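Local structure of 2',5'-phosphodiesterase 12 (Homo sapiens, 4Z0V) at residues A135-Y138 and A139-E142; A307-R310 and H311-D315; M336-F339 and V340-S344. The protein belongs by family to the endonuclease/exonuclease/phosphatase proteins of DNase I-like fold, with an E-set N-terminal domain, and contains a bound magnesium ion in this model. All coordinates share one frame; numbering follows the deposited sequence.

Contact 1: residues A135-Y138 and A139-E142; sequences ADTY and AQTE
Gln140 lies across Asp136 at about a right angle, its amide plane turned 66° from the carboxylate. CG of Gln140 sits between its own backbone N and carbonyl carbon (chi1 71°); beyond it the chain is extended, and the first torsion directs it back over the preceding turn, bringing CG of Gln140 within 3.0 Å of Asp136 O. The end of the amide then gives a weak, bent bond from Gln140 NE2 to Thr137 O at 3.3 Å. A water accepts from Gln140 NE2 and hydrogen-bonds Thr137 OG1 at 3.0 Å, bridging the two side chains. They stand on a single short helical turn, 136-139, following strand 125-132 of the DNase I-like core: Ala135 O takes both Tyr138 N and Ala139 N, the latter at 2.8 Å. Thr141, just past the turn, is the N-cap of helix 142-148. Its OG1 approaches Tyr138 O almost head-on at 3.1 Å (C=O...donor angle 164°) and also bonds Ser144 N. Over the centre of one face of the Tyr138 ring stands Thr137 CG2, while Tyr138 OH bonds Glu211, with the side chain about 5 Å from the bound magnesium ion.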
loop_
_atom_site.group_PDB
_atom_site.type_symbol
_atom_site.label_atom_id
_atom_site.label_comp_id
_atom_site.label_asym_id
_atom_site.label_seq_id
_atom_site.Cartn_x
_atom_site.Cartn_y
_atom_site.Cartn_z
ATOM N N ALA A 135 8.472 5.413 3.911
ATOM C CA ALA A 135 8.002 6.742 4.220
ATOM C C ALA A 135 9.096 7.794 4.063
ATOM O O ALA A 135 10.258 7.596 4.463
ATOM C CB ALA A 135 7.422 6.797 5.622
ATOM N N ASP A 136 8.705 8.930 3.482
ATOM C CA ASP A 136 9.614 10.069 3.352
ATOM C C ASP A 136 10.026 10.570 4.740
ATOM O O ASP A 136 11.137 11.078 4.891
ATOM C CB ASP A 136 8.948 11.211 2.572
ATOM C CG ASP A 136 9.884 12.387 2.409
ATOM O OD1 ASP A 136 10.920 12.222 1.749
ATOM O OD2 ASP A 136 9.614 13.443 3.013
ATOM N N THR A 137 9.159 10.397 5.766
ATOM C CA THR A 137 9.527 10.817 7.132
ATOM C C THR A 137 10.845 10.123 7.532
ATOM O O THR A 137 11.647 10.718 8.253
ATOM C CB THR A 137 8.392 10.613 8.141
ATOM O OG1 THR A 137 8.766 11.263 9.356
ATOM C CG2 THR A 137 8.107 9.156 8.442
ATOM N N TYR A 138 11.093 8.894 7.019
ATOM C CA TYR A 138 12.343 8.184 7.300
ATOM C C TYR A 138 13.363 8.367 6.189
ATOM O O TYR A 138 14.536 8.604 6.495
ATOM C CB TYR A 138 12.135 6.681 7.560
ATOM C CG TYR A 138 11.011 6.383 8.537
ATOM C CD1 TYR A 138 11.044 6.875 9.838
ATOM C CD2 TYR A 138 9.890 5.652 8.144
ATOM C CE1 TYR A 138 9.986 6.658 10.725
ATOM C CE2 TYR A 138 8.816 5.435 9.022
ATOM C CZ TYR A 138 8.872 5.946 10.313
ATOM O OH TYR A 138 7.846 5.755 11.209
ATOM N N ALA A 139 12.932 8.287 4.911
ATOM C CA ALA A 139 13.857 8.342 3.760
ATOM C C ALA A 139 14.549 9.719 3.607
ATOM O O ALA A 139 15.661 9.766 3.093
ATOM C CB ALA A 139 13.111 7.995 2.472
ATOM N N GLN A 140 13.917 10.799 4.078
ATOM C CA GLN A 140 14.443 12.177 3.917
ATOM C C GLN A 140 15.698 12.484 4.760
ATOM O O GLN A 140 16.372 13.477 4.492
ATOM C CB GLN A 140 13.358 13.200 4.302
ATOM C CG GLN A 140 13.086 13.213 5.827
ATOM C CD GLN A 140 11.971 14.104 6.303
ATOM O OE1 GLN A 140 11.495 14.983 5.588
ATOM N NE2 GLN A 140 11.553 13.901 7.555
ATOM N N THR A 141 15.990 11.671 5.780
ATOM C CA THR A 141 17.051 11.955 6.750
ATOM C C THR A 141 18.460 11.698 6.214
ATOM O O THR A 141 18.663 10.879 5.313
ATOM C CB THR A 141 16.832 11.141 8.042
ATOM O OG1 THR A 141 17.105 9.758 7.797
ATOM C CG2 THR A 141 15.440 11.337 8.647
ATOM N N GLU A 142 19.447 12.395 6.808
ATOM C CA GLU A 142 20.860 12.219 6.482
ATOM C C GLU A 142 21.292 10.763 6.774
ATOM O O GLU A 142 22.033 10.164 5.995
ATOM C CB GLU A 142 21.703 13.224 7.301
ATOM C CG GLU A 142 23.184 13.187 6.982
ATOM C CD GLU A 142 24.005 14.104 7.864
ATOM O OE1 GLU A 142 24.539 13.624 8.890
ATOM O OE2 GLU A 142 24.077 15.314 7.550
HETATM O O HOH W 1 9.008 14.263 9.399
#

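Contact 2: residues A307-R310 and H311-D315; sequences AHIR and HVSCD
The backbone runs as one helix through Ala307-Asp315, widening to a pi-type turn at 311-315, and its i to i+4 bonds include Val312 N to His308 O at 2.9 Å. On one flank, Val312 sets CG2 over a face of the His308 imidazole, displaced toward the rim, in a CH-pi contact 4.0 Å from the ring centroid. CG2 of Val312 is the branch beside the backbone N (CG1 takes the anti position, chi1 171°), which turns it back toward the preceding turn. The same NE2 of His308 that lies nearest CG2 of Val312 bonds His228 O, which fixes the ring's rotation. Ser313 grips Ile309 O twice: its N and its OG come in at 2.8 Å each, from opposite faces of the carbonyl plane, and the hydroxyl is thereby satisfied by the helix itself. On the outer side Arg310 bends at chi2 and chi3 to run forward along the helix, and its NH1 donates to Cys314 SG at 3.2 Å, with the sulfur at the edge of the guanidinium and close to its plane. The same arginine makes a cation-pi contact with Phe369. From the next residue, His311, ND1 reaches one turn on to Asp315 OD2, 3.2 Å away, close to its own ring plane, and meets the anti lone pair of that oxygen. Helix 295-316 is the crossover of the beta-alpha-beta unit between strands 280-287 and 322-327: Ile309 packs on Ala284, Val322 and Phe324, Val312 on Cys282 and Val270, and His308 on Leu266 and Val268 of strand 265-273.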
loop_
_atom_site.group_PDB
_atom_site.type_symbol
_atom_site.label_atom_id
_atom_site.label_comp_id
_atom_site.label_asym_id
_atom_site.label_seq_id
_atom_site.Cartn_x
_atom_site.Cartn_y
_atom_site.Cartn_z
ATOM N N ALA A 307 -7.694 -12.039 16.839
ATOM C CA ALA A 307 -8.888 -11.997 17.704
ATOM C C ALA A 307 -9.793 -10.834 17.276
ATOM O O ALA A 307 -11.008 -10.977 17.269
ATOM C CB ALA A 307 -8.496 -11.854 19.172
ATOM N N HIS A 308 -9.195 -9.689 16.928
ATOM C CA HIS A 308 -9.963 -8.551 16.442
ATOM C C HIS A 308 -10.643 -8.886 15.099
ATOM O O HIS A 308 -11.825 -8.606 14.913
ATOM C CB HIS A 308 -9.081 -7.284 16.282
ATOM C CG HIS A 308 -9.897 -6.099 15.862
ATOM N ND1 HIS A 308 -10.923 -5.606 16.667
ATOM C CD2 HIS A 308 -9.857 -5.378 14.715
ATOM C CE1 HIS A 308 -11.452 -4.591 15.999
ATOM N NE2 HIS A 308 -10.855 -4.420 14.815
ATOM N N ILE A 309 -9.899 -9.486 14.177
ATOM C CA ILE A 309 -10.440 -9.825 12.857
ATOM C C ILE A 309 -11.534 -10.897 13.001
ATOM O O ILE A 309 -12.550 -10.827 12.288
ATOM C CB ILE A 309 -9.299 -10.255 11.901
ATOM C CG1 ILE A 309 -8.409 -9.028 11.552
ATOM C CG2 ILE A 309 -9.879 -10.877 10.636
ATOM C CD1 ILE A 309 -6.996 -9.397 11.017
ATOM N N ARG A 310 -11.362 -11.836 13.960
ATOM C CA ARG A 310 -12.382 -12.861 14.219
ATOM C C ARG A 310 -13.672 -12.172 14.697
ATOM O O ARG A 310 -14.758 -12.504 14.235
ATOM C CB ARG A 310 -11.848 -13.885 15.266
ATOM C CG ARG A 310 -12.830 -14.994 15.717
ATOM C CD ARG A 310 -13.304 -15.928 14.619
ATOM N NE ARG A 310 -12.241 -16.829 14.166
ATOM C CZ ARG A 310 -12.292 -17.559 13.058
ATOM N NH1 ARG A 310 -13.355 -17.498 12.261
ATOM N NH2 ARG A 310 -11.271 -18.329 12.718
ATOM N N HIS A 311 -13.538 -11.178 15.570
ATOM C CA HIS A 311 -14.692 -10.435 16.078
ATOM C C HIS A 311 -15.400 -9.721 14.941
ATOM O O HIS A 311 -16.620 -9.806 14.822
ATOM C CB HIS A 311 -14.253 -9.412 17.139
ATOM C CG HIS A 311 -15.350 -8.509 17.600
ATOM N ND1 HIS A 311 -16.432 -8.994 18.306
ATOM C CD2 HIS A 311 -15.478 -7.168 17.469
ATOM C CE1 HIS A 311 -17.189 -7.939 18.575
ATOM N NE2 HIS A 311 -16.647 -6.817 18.102
ATOM N N VAL A 312 -14.640 -8.970 14.127
ATOM C CA VAL A 312 -15.255 -8.235 13.026
ATOM C C VAL A 312 -15.928 -9.174 12.026
ATOM O O VAL A 312 -17.062 -8.913 11.602
ATOM C CB VAL A 312 -14.195 -7.354 12.314
ATOM C CG1 VAL A 312 -14.748 -6.745 11.019
ATOM C CG2 VAL A 312 -13.693 -6.259 13.251
ATOM N N SER A 313 -15.207 -10.217 11.605
ATOM C CA SER A 313 -15.660 -11.081 10.528
ATOM C C SER A 313 -16.691 -12.127 10.922
ATOM O O SER A 313 -17.390 -12.586 10.024
ATOM C CB SER A 313 -14.482 -11.770 9.834
ATOM O OG SER A 313 -13.820 -12.705 10.679
ATOM N N CYS A 314 -16.796 -12.495 12.199
ATOM C CA CYS A 314 -17.687 -13.568 12.653
ATOM C C CYS A 314 -18.708 -13.140 13.700
ATOM O O CYS A 314 -19.681 -13.847 13.900
ATOM C CB CYS A 314 -16.851 -14.735 13.161
ATOM S SG CYS A 314 -15.926 -15.553 11.853
ATOM N N ASP A 315 -18.486 -12.020 14.363
ATOM C CA ASP A 315 -19.394 -11.505 15.393
ATOM C C ASP A 315 -20.141 -10.291 14.861
ATOM O O ASP A 315 -21.373 -10.327 14.822
ATOM C CB ASP A 315 -18.631 -11.167 16.692
ATOM C CG ASP A 315 -18.070 -12.344 17.472
ATOM O OD1 ASP A 315 -18.427 -13.498 17.154
ATOM O OD2 ASP A 315 -17.307 -12.105 18.440
#

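Contact 3: residues M336-F339 and V340-S344; sequences MYHF and VINGS
Ile341 lays its CG1 over one face of the Tyr337 ring, 3.8 Å from the centroid and off toward the rim. That branch stands beside the Ile341 backbone N (chi1 -64°), which aims it at the previous turn, while Tyr337 swings its ring forward with CG anti to N (chi1 -172°). A second CH-pi contact puts Asn342 CB over a face of the His338 ring, 4.2 Å from its centroid. Among apolar contacts, Met336 and Val340 run side by side in the same direction, CE of Met336 meeting CG2 of Val340 at 4.2 Å. The Phe339 ring turns its edge to Ser344 C; it also packs on Leu299 and Met302 of helix 295-316 and meets the His367 ring edge-to-face. Backbone bonds run along the helix, among them Asn342 N to His338 O at 2.8 Å. The last is Gly343 N to Phe339 O at 3.0 Å, a carbonyl that His367 NE2 also reaches. Gly343, with phi 86°, carries the chain out of the last turn, a glycine-terminated helix C-terminus that delivers Ser344 into the short strand 344-345.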
loop_
_atom_site.group_PDB
_atom_site.type_symbol
_atom_site.label_atom_id
_atom_site.label_comp_id
_atom_site.label_asym_id
_atom_site.label_seq_id
_atom_site.Cartn_x
_atom_site.Cartn_y
_atom_site.Cartn_z
ATOM N N MET A 336 5.943 -16.095 14.909
ATOM C CA MET A 336 4.752 -15.415 14.399
ATOM C C MET A 336 4.269 -16.094 13.116
ATOM O O MET A 336 3.090 -16.403 13.010
ATOM C CB MET A 336 4.976 -13.908 14.190
ATOM C CG MET A 336 3.654 -13.154 13.899
ATOM S SD MET A 336 3.812 -12.046 12.479
ATOM C CE MET A 336 3.956 -13.237 11.089
ATOM N N TYR A 337 5.173 -16.409 12.188
ATOM C CA TYR A 337 4.751 -17.047 10.944
ATOM C C TYR A 337 4.142 -18.445 11.210
ATOM O O TYR A 337 3.134 -18.801 10.599
ATOM C CB TYR A 337 5.913 -17.141 9.964
ATOM C CG TYR A 337 5.474 -17.625 8.602
ATOM C CD1 TYR A 337 4.902 -16.749 7.676
ATOM C CD2 TYR A 337 5.629 -18.957 8.231
ATOM C CE1 TYR A 337 4.496 -17.194 6.416
ATOM C CE2 TYR A 337 5.251 -19.406 6.967
ATOM C CZ TYR A 337 4.676 -18.525 6.068
ATOM O OH TYR A 337 4.286 -18.979 4.834
ATOM N N HIS A 338 4.795 -19.254 12.057
ATOM C CA HIS A 338 4.291 -20.599 12.406
ATOM C C HIS A 338 2.845 -20.503 12.991
ATOM O O HIS A 338 1.942 -21.268 12.613
ATOM C CB HIS A 338 5.253 -21.228 13.429
ATOM C CG HIS A 338 4.799 -22.557 13.943
ATOM N ND1 HIS A 338 5.231 -23.739 13.368
ATOM C CD2 HIS A 338 3.933 -22.844 14.944
ATOM C CE1 HIS A 338 4.631 -24.707 14.050
ATOM N NE2 HIS A 338 3.829 -24.214 15.000
ATOM N N PHE A 339 2.641 -19.565 13.891
ATOM C CA PHE A 339 1.356 -19.324 14.541
ATOM C C PHE A 339 0.271 -19.025 13.481
ATOM O O PHE A 339 -0.782 -19.649 13.491
ATOM C CB PHE A 339 1.484 -18.177 15.561
ATOM C CG PHE A 339 0.175 -17.719 16.187
ATOM C CD1 PHE A 339 -0.647 -18.616 16.864
ATOM C CD2 PHE A 339 -0.236 -16.392 16.087
ATOM C CE1 PHE A 339 -1.844 -18.187 17.452
ATOM C CE2 PHE A 339 -1.433 -15.966 16.667
ATOM C CZ PHE A 339 -2.237 -16.868 17.340
ATOM N N VAL A 340 0.581 -18.161 12.490
ATOM C CA VAL A 340 -0.396 -17.795 11.459
ATOM C C VAL A 340 -0.805 -19.024 10.647
ATOM O O VAL A 340 -1.997 -19.293 10.498
ATOM C CB VAL A 340 0.128 -16.658 10.529
ATOM C CG1 VAL A 340 -0.848 -16.393 9.374
ATOM C CG2 VAL A 340 0.388 -15.375 11.314
ATOM N N ILE A 341 0.185 -19.757 10.130
ATOM C CA ILE A 341 -0.004 -20.883 9.209
ATOM C C ILE A 341 -0.549 -22.159 9.893
ATOM O O ILE A 341 -1.305 -22.898 9.263
ATOM C CB ILE A 341 1.378 -21.152 8.510
ATOM C CG1 ILE A 341 1.799 -19.923 7.645
ATOM C CG2 ILE A 341 1.384 -22.427 7.654
ATOM C CD1 ILE A 341 0.800 -19.423 6.655
ATOM N N ASN A 342 -0.136 -22.426 11.122
ATOM C CA ASN A 342 -0.494 -23.687 11.804
ATOM C C ASN A 342 -1.640 -23.558 12.771
ATOM O O ASN A 342 -2.236 -24.573 13.138
ATOM C CB ASN A 342 0.731 -24.246 12.525
ATOM C CG ASN A 342 1.875 -24.497 11.577
ATOM O OD1 ASN A 342 2.963 -23.960 11.757
ATOM N ND2 ASN A 342 1.625 -25.217 10.474
ATOM N N GLY A 343 -1.969 -22.344 13.171
ATOM C CA GLY A 343 -3.084 -22.149 14.082
ATOM C C GLY A 343 -2.740 -22.288 15.547
ATOM O O GLY A 343 -3.617 -22.164 16.387
ATOM N N SER A 344 -1.473 -22.549 15.868
ATOM C CA SER A 344 -1.022 -22.656 17.247
ATOM C C SER A 344 0.463 -22.425 17.331
ATOM O O SER A 344 1.171 -22.555 16.339
ATOM C CB SER A 344 -1.358 -24.027 17.847
ATOM O OG SER A 344 -0.553 -25.045 17.278
#

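How the contacts relate
All three are local contacts within the DNase I-like part of the chain, and each mixes buried with exposed residues. Contacts 2 and 3 sit on the same side of the chain's centre, their centres 18 Å apart; they do not touch, but the helix of contact 2, further back along its length, packs on Met336, Phe339 and Val340 of contact 3. Contact 1 stands apart, 35 and 33 Å from the other two between centres, near the magnesium ion. Its chemistry is chiefly polar, with a water and a capping threonine at a junction of short helices. Contact 2, toward the C-terminal end of the crossover helix, has a largely apolar sheet-facing side, with a buried hydroxyl bond and a histidine, and more exposed polar pairs; contact 3 relies on rings and aliphatic groups at a helix end.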